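Local coordinates for protein putative hexose oxidase (Nonomuraea sp. ATCC 39727, PDB 5AWV) that probably oxidises a sugar carried by glycopeptide antibiotics such as teicoplanin, using a covalently bound FAD, at residues 111-116 against 122-127; 118-123 against 178-183; 133-138 against 144-149. One frame throughout, in Å; residues are numbered along the deposited sequence.

In the fold
The three contacts take one flank of the FAD-binding domain from sheet edge to flavin. Contact 1 pairs strands 114-117 and 122-125, the hairpin at the edge of a five-stranded antiparallel sheet. Contact 2 begins at that hairpin's turn, shares A122 and F123 with contact 1, and reaches strand 179-187 two places further in; their centres lie about 9 Å apart. Contact 3, nested along the chain inside the loop that contact 2 closes, folds the segment after helix 131-142 back onto it, its centre about 11 Å from contact 1 and 15 Å from contact 2. I125 packs on V134 and F123 on L138, so helix 131-142 lies against one face of the hairpin, while P127 and G149 reach the FAD.

Contact 1: residues 111-116 against 122-127; sequences LTEIAY and AFLIEP
E126 holds E113 twice, once through its backbone and once through its side chain. E126 N donates to E113 O at 3.0 Å, while E126 OE1 accepts from E113 N at 2.9 Å in a nearly straight bond (167° at the hydrogen) that reaches the oxygen from above the carboxylate plane. The second grip depends on conformation: E126 CG lies beside its own backbone N (chi1 -79°), and the extended chain beyond it carries the carboxylate across to the facing segment. There the acid group rests against E113, with E126 CD 3.6 Å from E113 CB. L111 completes the arrangement, crossing the E126 side chain at about a right angle, its methyl L111 CD2 4.1 Å from E126 OE2. E113 turns its own carboxylate elsewhere through a bend at chi2, leaving E113 OE1 at 4.0 Å from L124 CD1 and 5.5 Å from E126 OE2, a separation that should ease the repulsion between the two acids. Further along, A115 and L124 form a hydrogen-bonded antiparallel pair, with both N-H groups used. L27 of the second subunit packs on E113, A115 and L124, and N129 ND2 bonds the carbonyls of E113 and E126. The whole is a two-stranded beta hairpin at the edge of the antiparallel sheet, the chain beyond its second strand leading to P127 in the FAD pocket.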
loop_
_atom_site.group_PDB
_atom_site.type_symbol
_atom_site.label_atom_id
_atom_site.label_comp_id
_atom_site.label_asym_id
_atom_site.label_seq_id
_atom_site.Cartn_x
_atom_site.Cartn_y
_atom_site.Cartn_z
ATOM N N LEU A 111 -11.181 3.485 11.535
ATOM C CA LEU A 111 -12.012 2.739 10.573
ATOM C C LEU A 111 -11.454 1.431 10.175
ATOM O O LEU A 111 -10.770 1.358 9.155
ATOM C CB LEU A 111 -12.228 3.566 9.298
ATOM C CG LEU A 111 -13.123 4.811 9.454
ATOM C CD1 LEU A 111 -13.075 5.783 8.267
ATOM C CD2 LEU A 111 -14.592 4.456 9.740
ATOM N N THR A 112 -11.768 0.367 10.908
ATOM C CA THR A 112 -11.054 -0.903 10.783
ATOM C C THR A 112 -11.991 -2.137 10.616
ATOM O O THR A 112 -11.606 -3.240 10.935
ATOM C CB THR A 112 -10.155 -1.170 12.000
ATOM O OG1 THR A 112 -10.976 -1.208 13.156
ATOM C CG2 THR A 112 -9.130 -0.153 12.184
ATOM N N GLU A 113 -13.212 -1.972 10.153
ATOM C CA GLU A 113 -14.064 -3.159 9.934
ATOM C C GLU A 113 -13.564 -4.072 8.779
ATOM O O GLU A 113 -13.086 -3.582 7.753
ATOM C CB GLU A 113 -15.499 -2.700 9.624
ATOM C CG GLU A 113 -16.416 -3.835 9.158
ATOM C CD GLU A 113 -17.722 -3.919 9.898
ATOM O OE1 GLU A 113 -18.792 -3.646 9.279
ATOM O OE2 GLU A 113 -17.654 -4.313 11.092
ATOM N N ILE A 114 -13.702 -5.380 8.954
ATOM C CA ILE A 114 -13.466 -6.352 7.923
ATOM C C ILE A 114 -14.570 -7.351 8.094
ATOM O O ILE A 114 -14.679 -8.015 9.177
ATOM C CB ILE A 114 -12.102 -7.058 8.074
ATOM C CG1 ILE A 114 -10.974 -6.056 8.152
ATOM C CG2 ILE A 114 -11.935 -8.204 7.038
ATOM C CD1 ILE A 114 -9.686 -6.760 8.625
ATOM N N ALA A 115 -15.432 -7.468 7.107
ATOM C CA ALA A 115 -16.602 -8.353 7.238
ATOM C C ALA A 115 -17.209 -8.700 5.941
ATOM O O ALA A 115 -17.056 -7.996 4.920
ATOM C CB ALA A 115 -17.665 -7.709 8.075
ATOM N N TYR A 116 -17.828 -9.857 5.945
ATOM C CA TYR A 116 -18.653 -10.238 4.810
ATOM C C TYR A 116 -19.942 -9.380 4.818
ATOM O O TYR A 116 -20.615 -9.293 5.818
ATOM C CB TYR A 116 -19.024 -11.679 4.839
ATOM C CG TYR A 116 -20.066 -11.986 3.770
ATOM C CD1 TYR A 116 -19.744 -11.906 2.391
ATOM C CD2 TYR A 116 -21.369 -12.353 4.146
ATOM C CE1 TYR A 116 -20.671 -12.205 1.406
ATOM C CE2 TYR A 116 -22.306 -12.693 3.159
ATOM C CZ TYR A 116 -21.963 -12.603 1.792
ATOM O OH TYR A 116 -22.928 -12.915 0.840
ATOM N N ALA A 122 -19.935 -9.282 -0.956
ATOM C CA ALA A 122 -18.486 -8.979 -1.049
ATOM C C ALA A 122 -17.980 -8.730 0.348
ATOM O O ALA A 122 -18.743 -8.463 1.243
ATOM C CB ALA A 122 -18.268 -7.720 -1.890
ATOM N N PHE A 123 -16.662 -8.760 0.485
ATOM C CA PHE A 123 -15.983 -8.351 1.709
ATOM C C PHE A 123 -15.765 -6.889 1.814
ATOM O O PHE A 123 -15.170 -6.274 0.956
ATOM C CB PHE A 123 -14.652 -9.074 1.808
ATOM C CG PHE A 123 -14.792 -10.505 2.062
ATOM C CD1 PHE A 123 -14.967 -10.973 3.338
ATOM C CD2 PHE A 123 -14.785 -11.395 1.038
ATOM C CE1 PHE A 123 -15.069 -12.309 3.577
ATOM C CE2 PHE A 123 -14.913 -12.694 1.279
ATOM C CZ PHE A 123 -15.039 -13.186 2.535
ATOM N N LEU A 124 -16.288 -6.300 2.854
ATOM C CA LEU A 124 -16.110 -4.912 3.213
ATOM C C LEU A 124 -14.774 -4.842 3.995
ATOM O O LEU A 124 -14.571 -5.596 5.029
ATOM C CB LEU A 124 -17.258 -4.498 4.149
ATOM C CG LEU A 124 -17.465 -3.024 4.474
ATOM C CD1 LEU A 124 -18.659 -2.695 5.363
ATOM C CD2 LEU A 124 -16.346 -2.421 5.196
ATOM N N ILE A 125 -13.871 -3.983 3.532
ATOM C CA ILE A 125 -12.573 -3.702 4.216
ATOM C C ILE A 125 -12.443 -2.224 4.286
ATOM O O ILE A 125 -12.420 -1.485 3.257
ATOM C CB ILE A 125 -11.402 -4.308 3.460
ATOM C CG1 ILE A 125 -11.654 -5.815 3.250
ATOM C CG2 ILE A 125 -10.107 -4.179 4.231
ATOM C CD1 ILE A 125 -10.569 -6.522 2.511
ATOM N N GLU A 126 -12.368 -1.735 5.513
ATOM C CA GLU A 126 -12.201 -0.321 5.775
ATOM C C GLU A 126 -10.743 0.123 5.686
ATOM O O GLU A 126 -9.870 -0.710 5.881
ATOM C CB GLU A 126 -12.850 0.069 7.131
ATOM C CG GLU A 126 -14.337 0.195 6.981
ATOM C CD GLU A 126 -15.067 0.624 8.233
ATOM O OE1 GLU A 126 -14.525 0.497 9.331
ATOM O OE2 GLU A 126 -16.228 1.070 8.089
ATOM N N PRO A 127 -10.504 1.395 5.270
ATOM C CA PRO A 127 -9.186 1.982 4.948
ATOM C C PRO A 127 -8.198 2.090 6.104
ATOM O O PRO A 127 -7.023 2.051 5.861
ATOM C CB PRO A 127 -9.492 3.380 4.411
ATOM C CG PRO A 127 -10.865 3.673 4.979
ATOM C CD PRO A 127 -11.596 2.403 5.124
#

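Contact 2: residues 118-123 against 178-183; sequences PSMNAF and YLYAVE
On the strand that brings Y180 and A181 up to M120 and A122, the carboxylate oxygen E183 OE1 is gripped by three groups: K226 NZ in a salt bridge, and the hydroxyls of T67 and T225 in hydrogen bonds. Two beta bulges frame the contact itself. N121 and A122 both face D117 in a G1 bulge at the hairpin turn, and Y180 and A181 both face W228 in a classic bulge. Strand 223-229 runs between the two partners in the antiparallel sheet, so they meet mainly through side chains passing over the intervening strand, where W228 also packs on M120, A122 and A181. M120 and Y180 both reach across. The M120 chain bends at chi2 (-74°) and again at chi3, which folds the terminal methyl inward until M120 CE stands 3.8 Å from A181 CB. The same methyl touches the tyrosine more loosely, with M120 CE 4.4 Å from Y180 CE2. Y180 CG is anti to the backbone N (chi1 171°), and this sends the ring out toward the hairpin turn, where Y180 CE2 lies 3.7 Å from M120 O in an oblique approach. The hydroxyl at the far end of the ring is satisfied separately, bonded to E201 OE2. On the strand side of the turn, the ring receives A122 obliquely, A122 CB standing 4.3 Å from Y180 CD2.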
loop_
_atom_site.group_PDB
_atom_site.type_symbol
_atom_site.label_atom_id
_atom_site.label_comp_id
_atom_site.label_asym_id
_atom_site.label_seq_id
_atom_site.Cartn_x
_atom_site.Cartn_y
_atom_site.Cartn_z
ATOM N N PRO A 118 -23.499 -9.078 3.244
ATOM C CA PRO A 118 -24.450 -9.751 2.305
ATOM C C PRO A 118 -25.126 -8.840 1.310
ATOM O O PRO A 118 -25.546 -9.338 0.318
ATOM C CB PRO A 118 -25.474 -10.455 3.229
ATOM C CG PRO A 118 -25.273 -9.848 4.563
ATOM C CD PRO A 118 -23.971 -9.098 4.621
ATOM N N SER A 119 -25.215 -7.544 1.531
ATOM C CA SER A 119 -26.004 -6.725 0.573
ATOM C C SER A 119 -25.136 -6.328 -0.632
ATOM O O SER A 119 -25.656 -5.996 -1.683
ATOM C CB SER A 119 -26.529 -5.506 1.251
ATOM O OG SER A 119 -25.411 -4.676 1.495
ATOM N N MET A 120 -23.814 -6.414 -0.496
ATOM C CA MET A 120 -22.904 -6.333 -1.654
ATOM C C MET A 120 -22.419 -7.685 -2.151
ATOM O O MET A 120 -21.875 -7.764 -3.268
ATOM C CB MET A 120 -21.748 -5.393 -1.316
ATOM C CG MET A 120 -22.240 -4.038 -0.862
ATOM S SD MET A 120 -22.898 -3.045 -2.278
ATOM C CE MET A 120 -21.517 -1.976 -2.621
ATOM N N ASN A 121 -22.667 -8.765 -1.370
ATOM C CA ASN A 121 -22.115 -10.110 -1.614
ATOM C C ASN A 121 -20.589 -9.939 -1.902
ATOM O O ASN A 121 -20.044 -10.454 -2.883
ATOM C CB ASN A 121 -22.860 -10.866 -2.748
ATOM C CG ASN A 121 -22.478 -12.295 -2.843
ATOM O OD1 ASN A 121 -22.454 -12.909 -3.945
ATOM N ND2 ASN A 121 -22.260 -12.891 -1.734
ATOM N N ALA A 122 -19.935 -9.282 -0.956
ATOM C CA ALA A 122 -18.486 -8.979 -1.049
ATOM C C ALA A 122 -17.980 -8.730 0.348
ATOM O O ALA A 122 -18.743 -8.463 1.243
ATOM C CB ALA A 122 -18.268 -7.720 -1.890
ATOM N N PHE A 123 -16.662 -8.760 0.485
ATOM C CA PHE A 123 -15.983 -8.351 1.709
ATOM C C PHE A 123 -15.765 -6.889 1.814
ATOM O O PHE A 123 -15.170 -6.274 0.956
ATOM C CB PHE A 123 -14.652 -9.074 1.808
ATOM C CG PHE A 123 -14.792 -10.505 2.062
ATOM C CD1 PHE A 123 -14.967 -10.973 3.338
ATOM C CD2 PHE A 123 -14.785 -11.395 1.038
ATOM C CE1 PHE A 123 -15.069 -12.309 3.577
ATOM C CE2 PHE A 123 -14.913 -12.694 1.279
ATOM C CZ PHE A 123 -15.039 -13.186 2.535
ATOM N N TYR A 178 -9.800 -7.503 -7.768
ATOM C CA TYR A 178 -10.853 -7.903 -6.824
ATOM C C TYR A 178 -11.690 -6.717 -6.299
ATOM O O TYR A 178 -12.525 -6.921 -5.425
ATOM C CB TYR A 178 -10.284 -8.739 -5.667
ATOM C CG TYR A 178 -9.556 -9.934 -6.233
ATOM C CD1 TYR A 178 -10.237 -11.105 -6.558
ATOM C CD2 TYR A 178 -8.251 -9.819 -6.638
ATOM C CE1 TYR A 178 -9.586 -12.139 -7.169
ATOM C CE2 TYR A 178 -7.584 -10.876 -7.259
ATOM C CZ TYR A 178 -8.258 -12.012 -7.578
ATOM O OH TYR A 178 -7.664 -13.114 -8.210
ATOM N N LEU A 179 -11.474 -5.512 -6.793
ATOM C CA LEU A 179 -12.190 -4.332 -6.281
ATOM C C LEU A 179 -13.584 -4.273 -6.888
ATOM O O LEU A 179 -13.766 -3.983 -8.082
ATOM C CB LEU A 179 -11.437 -3.066 -6.492
ATOM C CG LEU A 179 -12.169 -1.809 -5.940
ATOM C CD1 LEU A 179 -12.346 -1.763 -4.435
ATOM C CD2 LEU A 179 -11.488 -0.579 -6.407
ATOM N N TYR A 180 -14.575 -4.561 -6.066
ATOM C CA TYR A 180 -15.982 -4.629 -6.567
ATOM C C TYR A 180 -16.601 -3.263 -6.451
ATOM O O TYR A 180 -17.323 -2.824 -7.361
ATOM C CB TYR A 180 -16.793 -5.717 -5.798
ATOM C CG TYR A 180 -18.243 -5.674 -6.116
ATOM C CD1 TYR A 180 -18.686 -6.106 -7.358
ATOM C CD2 TYR A 180 -19.191 -5.139 -5.194
ATOM C CE1 TYR A 180 -20.065 -6.025 -7.704
ATOM C CE2 TYR A 180 -20.547 -5.095 -5.522
ATOM C CZ TYR A 180 -20.959 -5.525 -6.794
ATOM O OH TYR A 180 -22.257 -5.515 -7.191
ATOM N N ALA A 181 -16.322 -2.575 -5.352
ATOM C CA ALA A 181 -16.925 -1.266 -5.107
ATOM C C ALA A 181 -16.189 -0.431 -4.151
ATOM O O ALA A 181 -15.476 -0.937 -3.275
ATOM C CB ALA A 181 -18.364 -1.410 -4.578
ATOM N N VAL A 182 -16.427 0.857 -4.214
ATOM C CA VAL A 182 -15.896 1.785 -3.275
ATOM C C VAL A 182 -16.990 2.727 -2.775
ATOM O O VAL A 182 -17.847 3.113 -3.554
ATOM C CB VAL A 182 -14.839 2.790 -3.783
ATOM C CG1 VAL A 182 -13.447 2.229 -3.754
ATOM C CG2 VAL A 182 -15.163 3.348 -5.190
ATOM N N GLU A 183 -16.844 3.202 -1.557
ATOM C CA GLU A 183 -17.601 4.302 -0.976
ATOM C C GLU A 183 -16.655 5.440 -0.767
ATOM O O GLU A 183 -15.620 5.310 -0.160
ATOM C CB GLU A 183 -18.232 3.926 0.376
ATOM C CG GLU A 183 -19.147 5.019 0.928
ATOM C CD GLU A 183 -19.741 4.664 2.329
ATOM O OE1 GLU A 183 -19.066 4.637 3.389
ATOM O OE2 GLU A 183 -20.909 4.432 2.371
#

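Contact 3: residues 133-138 against 144-149; sequences EVYEKL and VTIPGG. With FAD (flavin-adenine dinucleotide), chain M.
Y135 reaches from helix 131-142 to the segment that returns beside it. Its CG sits beside the backbone N (chi1 -62°), and from there the ring projects across the returning chain, obliquely past T145 and at about a right angle to I146, before its hydroxyl arrives at G149. The hydroxyl donates to G149 O, which lies in the ring plane at the edge, at a Y135 OH to O distance of 2.6 Å; Y135 OH is too close to a neighbouring atom in the model, so its place, and the length of this bond, are less sure. Along the way Y135 CE1 passes 3.3 Å from I146 O. I146 wedges in with CG1 between its backbone N and carbonyl carbon (chi1 64°), a setting that divides its branches: I146 CG1 meets Y135 CE1 at 4.1 Å, and I146 CG2 meets L138 CD1 at 4.1 Å. Nearer the helix, V144 N donates to L138 O at 3.2 Å, coming from well above the carbonyl plane, and V144 CG2 packs 3.9 Å from L138 CB. T145 OG1 donates to a water, which in turn donates to the carbonyls of Y135 and V144. G149 CA lies 3.5 Å from FAD O4, and the chain soon reaches C151, covalently linked to the flavin; the bridging water, the V144-L138 bond and the apolar packing, with the less certain tyrosine bond, are consistent with holding this backbone beside the cofactor.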
loop_
_atom_site.group_PDB
_atom_site.type_symbol
_atom_site.label_atom_id
_atom_site.label_comp_id
_atom_site.label_asym_id
_atom_site.label_seq_id
_atom_site.Cartn_x
_atom_site.Cartn_y
_atom_site.Cartn_z
ATOM N N GLU A 133 -3.590 -7.000 9.422
ATOM C CA GLU A 133 -4.918 -7.263 10.004
ATOM C C GLU A 133 -5.836 -7.901 8.996
ATOM O O GLU A 133 -6.579 -8.797 9.320
ATOM C CB GLU A 133 -5.546 -5.976 10.552
ATOM C CG GLU A 133 -4.814 -5.405 11.764
ATOM C CD GLU A 133 -5.186 -3.910 12.091
ATOM O OE1 GLU A 133 -5.438 -3.049 11.225
ATOM O OE2 GLU A 133 -5.227 -3.569 13.274
ATOM N N VAL A 134 -5.801 -7.428 7.749
ATOM C CA VAL A 134 -6.626 -7.952 6.734
ATOM C C VAL A 134 -6.285 -9.399 6.483
ATOM O O VAL A 134 -7.191 -10.238 6.344
ATOM C CB VAL A 134 -6.473 -7.170 5.395
ATOM C CG1 VAL A 134 -7.146 -7.876 4.227
ATOM C CG2 VAL A 134 -6.977 -5.715 5.491
ATOM N N TYR A 135 -5.023 -9.701 6.291
ATOM C CA TYR A 135 -4.674 -11.073 5.967
ATOM C C TYR A 135 -5.088 -12.068 7.048
ATOM O O TYR A 135 -5.600 -13.129 6.755
ATOM C CB TYR A 135 -3.188 -11.209 5.688
ATOM C CG TYR A 135 -2.627 -10.424 4.511
ATOM C CD1 TYR A 135 -3.343 -10.302 3.321
ATOM C CD2 TYR A 135 -1.351 -9.874 4.569
ATOM C CE1 TYR A 135 -2.853 -9.595 2.251
ATOM C CE2 TYR A 135 -0.828 -9.207 3.468
ATOM C CZ TYR A 135 -1.587 -9.054 2.330
ATOM O OH TYR A 135 -1.157 -8.332 1.251
ATOM N N GLU A 136 -4.814 -11.735 8.279
ATOM C CA GLU A 136 -5.151 -12.578 9.378
ATOM C C GLU A 136 -6.668 -12.833 9.482
ATOM O O GLU A 136 -7.065 -13.962 9.677
ATOM C CB GLU A 136 -4.556 -11.930 10.638
ATOM C CG GLU A 136 -4.273 -12.848 11.754
ATOM C CD GLU A 136 -3.116 -13.837 11.396
ATOM O OE1 GLU A 136 -3.528 -14.997 11.204
ATOM O OE2 GLU A 136 -1.904 -13.417 11.243
ATOM N N LYS A 137 -7.482 -11.764 9.467
ATOM C CA LYS A 137 -8.891 -11.928 9.574
ATOM C C LYS A 137 -9.553 -12.625 8.407
ATOM O O LYS A 137 -10.475 -13.417 8.578
ATOM C CB LYS A 137 -9.515 -10.560 9.739
ATOM C CG LYS A 137 -11.013 -10.508 9.879
ATOM C CD LYS A 137 -11.591 -11.032 11.171
ATOM C CE LYS A 137 -13.150 -10.838 11.207
ATOM N NZ LYS A 137 -13.500 -9.456 11.670
ATOM N N LEU A 138 -9.159 -12.281 7.202
ATOM C CA LEU A 138 -9.674 -12.968 6.009
ATOM C C LEU A 138 -9.334 -14.477 6.066
ATOM O O LEU A 138 -10.181 -15.320 5.696
ATOM C CB LEU A 138 -9.142 -12.325 4.745
ATOM C CG LEU A 138 -9.673 -10.933 4.332
ATOM C CD1 LEU A 138 -9.168 -10.546 2.892
ATOM C CD2 LEU A 138 -11.206 -10.884 4.241
ATOM N N VAL A 144 -9.576 -17.093 3.046
ATOM C CA VAL A 144 -9.370 -16.301 1.822
ATOM C C VAL A 144 -8.228 -15.325 2.068
ATOM O O VAL A 144 -7.702 -15.236 3.175
ATOM C CB VAL A 144 -10.614 -15.634 1.278
ATOM C CG1 VAL A 144 -11.693 -16.680 0.927
ATOM C CG2 VAL A 144 -11.201 -14.551 2.224
ATOM N N THR A 145 -7.836 -14.625 1.019
ATOM C CA THR A 145 -6.873 -13.574 1.079
ATOM C C THR A 145 -7.063 -12.590 -0.061
ATOM O O THR A 145 -7.905 -12.782 -0.945
ATOM C CB THR A 145 -5.455 -14.194 1.056
ATOM O OG1 THR A 145 -4.508 -13.269 1.596
ATOM C CG2 THR A 145 -5.045 -14.719 -0.381
ATOM N N ILE A 146 -6.269 -11.512 -0.054
ATOM C CA ILE A 146 -6.122 -10.725 -1.269
ATOM C C ILE A 146 -4.647 -10.656 -1.665
ATOM O O ILE A 146 -3.795 -10.679 -0.770
ATOM C CB ILE A 146 -6.734 -9.310 -1.146
ATOM C CG1 ILE A 146 -5.988 -8.465 -0.055
ATOM C CG2 ILE A 146 -8.246 -9.374 -0.924
ATOM C CD1 ILE A 146 -6.466 -7.020 0.080
ATOM N N PRO A 147 -4.338 -10.476 -2.969
ATOM C CA PRO A 147 -2.961 -10.536 -3.417
ATOM C C PRO A 147 -2.249 -9.195 -3.315
ATOM O O PRO A 147 -1.898 -8.557 -4.318
ATOM C CB PRO A 147 -3.112 -10.998 -4.848
ATOM C CG PRO A 147 -4.392 -10.371 -5.279
ATOM C CD PRO A 147 -5.265 -10.533 -4.120
ATOM N N GLY A 148 -2.048 -8.776 -2.107
ATOM C CA GLY A 148 -1.515 -7.481 -1.809
ATOM C C GLY A 148 -0.115 -7.539 -1.327
ATOM O O GLY A 148 0.557 -8.559 -1.542
ATOM N N GLY A 149 0.347 -6.458 -0.692
ATOM C CA GLY A 149 1.704 -6.273 -0.371
ATOM C C GLY A 149 2.183 -7.095 0.802
ATOM O O GLY A 149 1.383 -7.667 1.533
HETATM P PA FAD M . -0.790 6.781 3.436
HETATM O O1A FAD M . 0.560 7.458 3.558
HETATM O O2A FAD M . -1.729 6.767 4.550
HETATM O O5B FAD M . -1.539 7.290 2.138
HETATM C C5B FAD M . -0.910 7.350 0.812
HETATM C C4B FAD M . -1.663 8.299 -0.066
HETATM O O4B FAD M . -3.023 7.909 -0.291
HETATM C C3B FAD M . -1.740 9.756 0.418
HETATM O O3B FAD M . -1.829 10.732 -0.649
HETATM C C2B FAD M . -3.011 9.674 1.205
HETATM O O2B FAD M . -3.529 10.946 1.415
HETATM C C1B FAD M . -3.882 8.793 0.374
HETATM N N9A FAD M . -4.881 8.127 1.176
HETATM C C8A FAD M . -4.750 7.366 2.270
HETATM N N7A FAD M . -5.933 6.856 2.678
HETATM C C5A FAD M . -6.856 7.275 1.822
HETATM C C6A FAD M . -8.326 7.157 1.721
HETATM N N6A FAD M . -8.964 6.452 2.650
HETATM N N1A FAD M . -8.926 7.758 0.650
HETATM C C2A FAD M . -8.218 8.491 -0.258
HETATM N N3A FAD M . -6.871 8.683 -0.208
HETATM C C4A FAD M . -6.193 8.131 0.838
HETATM N N1 FAD M . 3.121 -1.527 -2.347
HETATM C C2 FAD M . 2.864 -2.673 -3.045
HETATM O O2 FAD M . 2.017 -2.649 -3.966
HETATM N N3 FAD M . 3.465 -3.840 -2.760
HETATM C C4 FAD M . 4.263 -3.989 -1.682
HETATM O O4 FAD M . 4.782 -5.092 -1.401
HETATM C C4X FAD M . 4.558 -2.810 -0.858
HETATM N N5 FAD M . 5.367 -2.868 0.258
HETATM C C5X FAD M . 5.565 -1.794 1.083
HETATM C C6 FAD M . 6.348 -1.964 2.244
HETATM C C7 FAD M . 6.584 -0.774 2.984
HETATM C C7M FAD M . 7.472 -0.866 4.251
HETATM C C8 FAD M . 5.970 0.567 2.631
HETATM C C8M FAD M . 6.018 1.737 3.585
HETATM C C9 FAD M . 5.142 0.635 1.489
HETATM C C9A FAD M . 4.947 -0.465 0.706
HETATM N N10 FAD M . 4.145 -0.435 -0.467
HETATM C C10 FAD M . 3.904 -1.560 -1.238
HETATM C "C1'" FAD M . 3.534 0.852 -0.935
HETATM C "C2'" FAD M . 2.135 1.035 -0.483
HETATM O "O2'" FAD M . 1.334 0.254 -1.349
HETATM C "C3'" FAD M . 1.861 2.473 -0.716
HETATM O "O3'" FAD M . 2.827 3.177 0.066
HETATM C "C4'" FAD M . 0.419 2.829 -0.261
HETATM O "O4'" FAD M . 0.057 4.036 -0.937
HETATM C "C5'" FAD M . 0.429 3.075 1.227
HETATM O "O5'" FAD M . -0.913 3.283 1.708
HETATM P P FAD M . -1.120 3.834 3.163
HETATM O O1P FAD M . -2.535 3.881 3.476
HETATM O O2P FAD M . -0.281 3.122 4.187
HETATM O O3P FAD M . -0.394 5.254 3.010
HETATM O O HOH W 1 -5.260 -14.160 4.132
#